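Putative branched chain amino acid ABC transporter, periplasmic amino acid-binding protein (Brucella ovis, PDB 4XFK) probably binds branched-chain and other small amino acids in the periplasm as the receptor component of an amino-acid ABC transport system. Local coordinates at residues K108-Y112 and T322-A326; L56-N60 and A73-D77. The protein carries 1 engineered substitution. All blocks are in the same frame, centred on the assembly; numbering follows the deposited sequence.

Interaction 1: residues K108-Y112 and T322-A326; sequences KEVLY and TTDIA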
ATOM      1  N   LYS A 108      20.742  14.213 -13.574  1.00 16.18           N
ATOM      2  CA  LYS A 108      19.482  14.921 -13.379  1.00 15.81           C
ATOM      3  C   LYS A 108      18.344  13.931 -13.157  1.00 13.21           C
ATOM      4  O   LYS A 108      17.211  14.168 -13.569  1.00 12.43           O
ATOM      5  CB  LYS A 108      19.156  15.786 -14.595  1.00 18.45           C
ATOM      6  N   GLU A 109      18.649  12.825 -12.490  1.00 11.74           N
ATOM      7  CA  GLU A 109      17.685  11.748 -12.310  1.00 10.54           C
ATOM      8  C   GLU A 109      16.483  12.144 -11.450  1.00  9.39           C
ATOM      9  O   GLU A 109      16.581  12.988 -10.556  1.00 10.43           O
ATOM     10  CB  GLU A 109      18.378  10.513 -11.726  1.00 11.47           C
ATOM     11  CG  GLU A 109      19.392   9.869 -12.667  1.00 12.05           C
ATOM     12  CD  GLU A 109      20.795  10.447 -12.545  1.00 13.43           C
ATOM     13  OE1 GLU A 109      20.977  11.480 -11.863  1.00 14.41           O
ATOM     14  OE2 GLU A 109      21.726   9.851 -13.135  1.00 15.56           O
ATOM     15  N   VAL A 110      15.350  11.512 -11.741  1.00  9.42           N
ATOM     16  CA  VAL A 110      14.107  11.712 -11.008  1.00  9.28           C
ATOM     17  C   VAL A 110      13.834  10.479 -10.148  1.00  8.05           C
ATOM     18  O   VAL A 110      14.072   9.344 -10.580  1.00  9.15           O
ATOM     19  CB  VAL A 110      12.946  11.966 -12.006  1.00  9.41           C
ATOM     20  CG1 VAL A 110      11.582  11.927 -11.324  1.00 10.32           C
ATOM     21  CG2 VAL A 110      13.156  13.294 -12.737  1.00 11.85           C
ATOM     22  N   LEU A 111      13.372  10.706  -8.921  1.00  8.18           N
ATOM     23  CA  LEU A 111      13.010   9.622  -8.013  1.00  7.37           C
ATOM     24  C   LEU A 111      11.530   9.292  -8.088  1.00  6.98           C
ATOM     25  O   LEU A 111      10.697  10.186  -8.184  1.00  9.45           O
ATOM     26  CB  LEU A 111      13.324  10.009  -6.569  1.00  9.45           C
ATOM     27  CG  LEU A 111      14.759   9.887  -6.084  1.00 12.06           C
ATOM     28  CD1 LEU A 111      14.967  10.735  -4.847  1.00 13.82           C
ATOM     29  CD2 LEU A 111      15.064   8.421  -5.805  1.00 12.84           C
ATOM     30  N   TYR A 112      11.209   8.004  -8.022  1.00  6.48           N
ATOM     31  CA  TYR A 112       9.823   7.575  -7.896  1.00  6.36           C
ATOM     32  C   TYR A 112       9.648   6.959  -6.501  1.00  6.29           C
ATOM     33  O   TYR A 112      10.192   5.889  -6.202  1.00  7.37           O
ATOM     34  CB  TYR A 112       9.462   6.590  -9.015  1.00  7.11           C
ATOM     35  CG  TYR A 112       8.117   5.900  -8.888  1.00  6.70           C
ATOM     36  CD1 TYR A 112       7.032   6.514  -8.253  1.00  6.32           C
ATOM     37  CD2 TYR A 112       7.934   4.624  -9.418  1.00  6.37           C
ATOM     38  CE1 TYR A 112       5.812   5.854  -8.139  1.00  7.01           C
ATOM     39  CE2 TYR A 112       6.735   3.974  -9.307  1.00  7.76           C
ATOM     40  CZ  TYR A 112       5.681   4.584  -8.671  1.00  8.38           C
ATOM     41  OH  TYR A 112       4.499   3.897  -8.571  1.00 10.51           O
ATOM     42  N   THR A 322      19.437  14.016  -6.454  1.00 11.68           N
ATOM     43  CA  THR A 322      18.551  12.897  -6.179  1.00 10.76           C
ATOM     44  C   THR A 322      19.302  11.594  -5.913  1.00 10.18           C
ATOM     45  O   THR A 322      18.768  10.709  -5.270  1.00 10.21           O
ATOM     46  CB  THR A 322      17.544  12.689  -7.307  1.00 11.48           C
ATOM     47  OG1 THR A 322      18.252  12.627  -8.546  1.00 12.30           O
ATOM     48  CG2 THR A 322      16.543  13.840  -7.361  1.00 12.80           C
ATOM     49  N   THR A 323      20.530  11.466  -6.408  1.00 10.34           N
ATOM     50  CA  THR A 323      21.319  10.281  -6.094  1.00 10.85           C
ATOM     51  C   THR A 323      21.693  10.288  -4.620  1.00 10.20           C
ATOM     52  O   THR A 323      21.601   9.264  -3.948  1.00 10.49           O
ATOM     53  CB  THR A 323      22.571  10.169  -6.974  1.00 11.11           C
ATOM     54  OG1 THR A 323      22.159  10.183  -8.342  1.00 12.29           O
ATOM     55  CG2 THR A 323      23.320   8.867  -6.681  1.00 12.42           C
ATOM     56  N   ASP A 324      22.084  11.451  -4.107  1.00 10.57           N
ATOM     57  CA  ASP A 324      22.377  11.583  -2.686  1.00 10.68           C
ATOM     58  C   ASP A 324      21.134  11.311  -1.847  1.00  9.79           C
ATOM     59  O   ASP A 324      21.220  10.667  -0.804  1.00  9.40           O
ATOM     60  CB  ASP A 324      22.964  12.961  -2.359  1.00 12.69           C
ATOM     61  CG  ASP A 324      24.345  13.165  -2.950  1.00 17.41           C
ATOM     62  OD1 ASP A 324      25.034  12.156  -3.224  1.00 19.76           O
ATOM     63  OD2 ASP A 324      24.741  14.334  -3.135  1.00 20.46           O
ATOM     64  N   ILE A 325      19.973  11.778  -2.301  1.00  9.47           N
ATOM     65  CA  ILE A 325      18.735  11.493  -1.582  1.00  8.82           C
ATOM     66  C   ILE A 325      18.459   9.983  -1.585  1.00  7.68           C
ATOM     67  O   ILE A 325      18.143   9.405  -0.547  1.00  8.56           O
ATOM     68  CB  ILE A 325      17.534  12.277  -2.160  1.00  9.06           C
ATOM     69  CG1 ILE A 325      17.718  13.780  -1.906  1.00  9.55           C
ATOM     70  CG2 ILE A 325      16.218  11.785  -1.552  1.00  9.85           C
ATOM     71  CD1 ILE A 325      16.725  14.665  -2.647  1.00 11.22           C
ATOM     72  N   ALA A 326      18.631   9.348  -2.739  1.00  8.40           N
ATOM     73  CA  ALA A 326      18.409   7.910  -2.854  1.00  9.05           C
ATOM     74  C   ALA A 326      19.301   7.115  -1.899  1.00  8.43           C
ATOM     75  O   ALA A 326      18.836   6.206  -1.207  1.00  8.59           O
ATOM     76  CB  ALA A 326      18.638   7.455  -4.289  1.00  9.85           C
TER
HETATM   77  O   HOH W   1      21.162  12.498  -9.436  1.00 17.75           O
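From E109 the chain runs extended into strand 111-114 and meets the first turn of helix 322-331, closed by A326 N to T322 O at 2.9 Å; the backbones come nearest at E109 and T322, 6.3 Å between CA atoms. The example illustrates a theme of the periplasmic binding protein fold: a late helix returns, some 210 residues on, to the parallel sheet formed by the N-terminal part of the chain. Where the strand begins, the contact is apolar. L111 points toward the helix, its CD1 lying 3.7 Å from I325 CG2 and its CD2 4.0 Å from A326 CB; F132 of the neighbouring strand touches both L111 and A326, while F306 and L310 of helix 296-312 pack on I325. Toward the loop, polarity takes over. A water joins T323 OG1 (2.7 Å) to E109 OE1 (2.6 Å); T323 OG1 also hydrogen-bonds Y130 OH, and E109 OE2 bonds G107 N. T322 OG1 accepts from the same water at 3.0 Å and spends its own proton on E109 O, 2.6 Å away.

Interaction 2: residues L56-N60 and A73-D77; sequences LEYDN and AAIAD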
ATOM      1  N   LEU A  56       3.287  19.440  -5.969  1.00  8.26           N
ATOM      2  CA  LEU A  56       2.671  19.663  -7.265  1.00  9.07           C
ATOM      3  C   LEU A  56       1.735  18.508  -7.569  1.00  9.20           C
ATOM      4  O   LEU A  56       2.167  17.370  -7.727  1.00 13.40           O
ATOM      5  CB  LEU A  56       3.744  19.735  -8.349  1.00  9.73           C
ATOM      6  CG  LEU A  56       4.859  20.768  -8.175  1.00 14.11           C
ATOM      7  CD1 LEU A  56       5.791  20.726  -9.381  1.00 14.80           C
ATOM      8  CD2 LEU A  56       4.291  22.164  -7.951  1.00 19.11           C
ATOM      9  N   GLU A  57       0.444  18.781  -7.651  1.00  7.98           N
ATOM     10  CA  GLU A  57      -0.530  17.714  -7.851  1.00  7.34           C
ATOM     11  C   GLU A  57      -0.946  17.596  -9.307  1.00  6.90           C
ATOM     12  O   GLU A  57      -1.181  18.605  -9.975  1.00  7.76           O
ATOM     13  CB  GLU A  57      -1.753  17.966  -6.973  1.00  8.90           C
ATOM     14  CG  GLU A  57      -1.441  17.972  -5.477  1.00  9.42           C
ATOM     15  CD  GLU A  57      -2.641  18.350  -4.631  1.00 11.79           C
ATOM     16  OE1 GLU A  57      -3.575  17.533  -4.518  1.00 14.02           O
ATOM     17  OE2 GLU A  57      -2.662  19.470  -4.080  1.00 17.16           O
ATOM     18  N   TYR A  58      -1.031  16.356  -9.791  1.00  6.34           N
ATOM     19  CA  TYR A  58      -1.462  16.055 -11.158  1.00  6.48           C
ATOM     20  C   TYR A  58      -2.568  15.016 -11.128  1.00  7.36           C
ATOM     21  O   TYR A  58      -2.332  13.850 -10.824  1.00  8.24           O
ATOM     22  CB  TYR A  58      -0.285  15.562 -12.018  1.00  8.56           C
ATOM     23  CG  TYR A  58       0.795  16.601 -12.150  1.00  9.16           C
ATOM     24  CD1 TYR A  58       1.757  16.750 -11.162  1.00  9.92           C
ATOM     25  CD2 TYR A  58       0.842  17.453 -13.247  1.00 10.21           C
ATOM     26  CE1 TYR A  58       2.732  17.724 -11.256  1.00 10.68           C
ATOM     27  CE2 TYR A  58       1.824  18.424 -13.353  1.00 11.33           C
ATOM     28  CZ  TYR A  58       2.760  18.551 -12.351  1.00 11.33           C
ATOM     29  OH  TYR A  58       3.742  19.510 -12.431  1.00 13.60           O
ATOM     30  N   ASP A  59      -3.781  15.458 -11.415  1.00  7.34           N
ATOM     31  CA  ASP A  59      -4.956  14.597 -11.440  1.00  7.83           C
ATOM     32  C   ASP A  59      -4.909  13.730 -12.686  1.00 10.05           C
ATOM     33  O   ASP A  59      -5.040  14.223 -13.800  1.00 14.85           O
ATOM     34  CB  ASP A  59      -6.199  15.484 -11.432  1.00  8.04           C
ATOM     35  CG  ASP A  59      -7.502  14.711 -11.338  1.00  8.43           C
ATOM     36  OD1 ASP A  59      -7.486  13.470 -11.161  1.00  8.10           O
ATOM     37  OD2 ASP A  59      -8.564  15.378 -11.440  1.00  9.17           O
ATOM     38  N   ASN A  60      -4.689  12.436 -12.491  1.00  7.87           N
ATOM     39  CA  ASN A  60      -4.612  11.490 -13.586  1.00  8.45           C
ATOM     40  C   ASN A  60      -5.946  10.778 -13.753  1.00  8.36           C
ATOM     41  O   ASN A  60      -6.322   9.937 -12.930  1.00 10.53           O
ATOM     42  CB  ASN A  60      -3.511  10.451 -13.351  1.00 10.11           C
ATOM     43  CG  ASN A  60      -3.494   9.391 -14.429  1.00 11.77           C
ATOM     44  OD1 ASN A  60      -3.914   9.650 -15.562  1.00 13.10           O
ATOM     45  ND2 ASN A  60      -3.043   8.187 -14.087  1.00 12.60           N
ATOM     46  N   ALA A  73       4.701  15.924 -17.741  1.00 10.68           N
ATOM     47  CA  ALA A  73       4.344  17.271 -17.318  1.00 10.97           C
ATOM     48  C   ALA A  73       5.025  17.634 -16.009  1.00 11.05           C
ATOM     49  O   ALA A  73       5.559  18.731 -15.860  1.00 12.19           O
ATOM     50  CB  ALA A  73       2.832  17.411 -17.198  1.00 12.77           C
ATOM     51  N   ALA A  74       5.021  16.699 -15.064  1.00  9.60           N
ATOM     52  CA  ALA A  74       5.627  16.934 -13.758  1.00 10.04           C
ATOM     53  C   ALA A  74       7.124  17.221 -13.883  1.00 10.56           C
ATOM     54  O   ALA A  74       7.649  18.155 -13.269  1.00 11.34           O
ATOM     55  CB  ALA A  74       5.381  15.744 -12.857  1.00 10.54           C
ATOM     56  N   ILE A  75       7.814  16.413 -14.678  1.00 10.54           N
ATOM     57  CA  ILE A  75       9.246  16.607 -14.872  1.00 11.66           C
ATOM     58  C   ILE A  75       9.534  17.951 -15.548  1.00 13.63           C
ATOM     59  O   ILE A  75      10.447  18.675 -15.147  1.00 15.20           O
ATOM     60  CB  ILE A  75       9.874  15.436 -15.657  1.00 14.37           C
ATOM     61  CG1 ILE A  75       9.834  14.159 -14.811  1.00 15.12           C
ATOM     62  CG2 ILE A  75      11.312  15.759 -16.038  1.00 16.55           C
ATOM     63  CD1 ILE A  75      10.193  12.906 -15.577  1.00 15.94           C
ATOM     64  N   ALA A  76       8.730  18.297 -16.550  1.00 14.73           N
ATOM     65  CA  ALA A  76       8.863  19.583 -17.229  1.00 15.74           C
ATOM     66  C   ALA A  76       8.651  20.753 -16.266  1.00 15.04           C
ATOM     67  O   ALA A  76       9.256  21.817 -16.424  1.00 17.60           O
ATOM     68  CB  ALA A  76       7.892  19.673 -18.404  1.00 16.39           C
ATOM     69  N   ASP A  77       7.789  20.551 -15.273  1.00 13.91           N
ATOM     70  CA  ASP A  77       7.519  21.569 -14.265  1.00 14.04           C
ATOM     71  C   ASP A  77       8.588  21.616 -13.172  1.00 14.32           C
ATOM     72  O   ASP A  77       8.479  22.403 -12.238  1.00 16.02           O
ATOM     73  CB  ASP A  77       6.138  21.355 -13.629  1.00 13.55           C
ATOM     74  CG  ASP A  77       5.000  21.694 -14.574  1.00 16.49           C
ATOM     75  OD1 ASP A  77       5.206  22.519 -15.486  1.00 19.69           O
ATOM     76  OD2 ASP A  77       3.889  21.154 -14.401  1.00 16.53           O
TER
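Helix 63-76 follows strand 54-59 in a beta-alpha-beta crossover, and its last turn is fastened back to that strand by Y58. A73 faces strand 54-59, its CB 4.1 Å from Y58 CE2; its carbonyl oxygen accepts from D77 N at 2.9 Å, setting the last turn. A74 lies over a face of the tyrosine ring in a CH-pi contact, with CB 4.1 Å from the ring centroid and 28° off its normal; a methyl group is small enough to let the aromatic ring lie close to the helix. D77, where the helix gives out, turns back toward the strand: Y58 OH donates to its OD2 at 2.6 Å, near the ring plane, and L56 CD1 rests 4.3 Å from D77 CB. The crossover, completed by strand 81-84, passes strand 13-18, whose A15 touches both Y58 and A74; on the helix's other flank, I75 meets Y101 of helix 88-104.

How the interactions relate
Both contacts fasten a helix to the same five-stranded parallel sheet, yet interaction 1 is buried near an inner strand whereas interaction 2 lies at the surface, on the outermost strand 54-59. One is sequence-distant, bringing residues 322-326 back to the lobe from far along the chain; the other is local, within a single crossover. Their chemistry follows: the buried site combines aliphatic packing with a backbone carbonyl and hydrogen bonds around one water, while the surface site relies on one tyrosine, with an alanine methyl over its ring face and an exposed carboxylate at its hydroxyl. Their centres are about 17 Å apart; V110 CG2 lies 4.0 Å from I75 CG1, two side chains pointing away from their own partners.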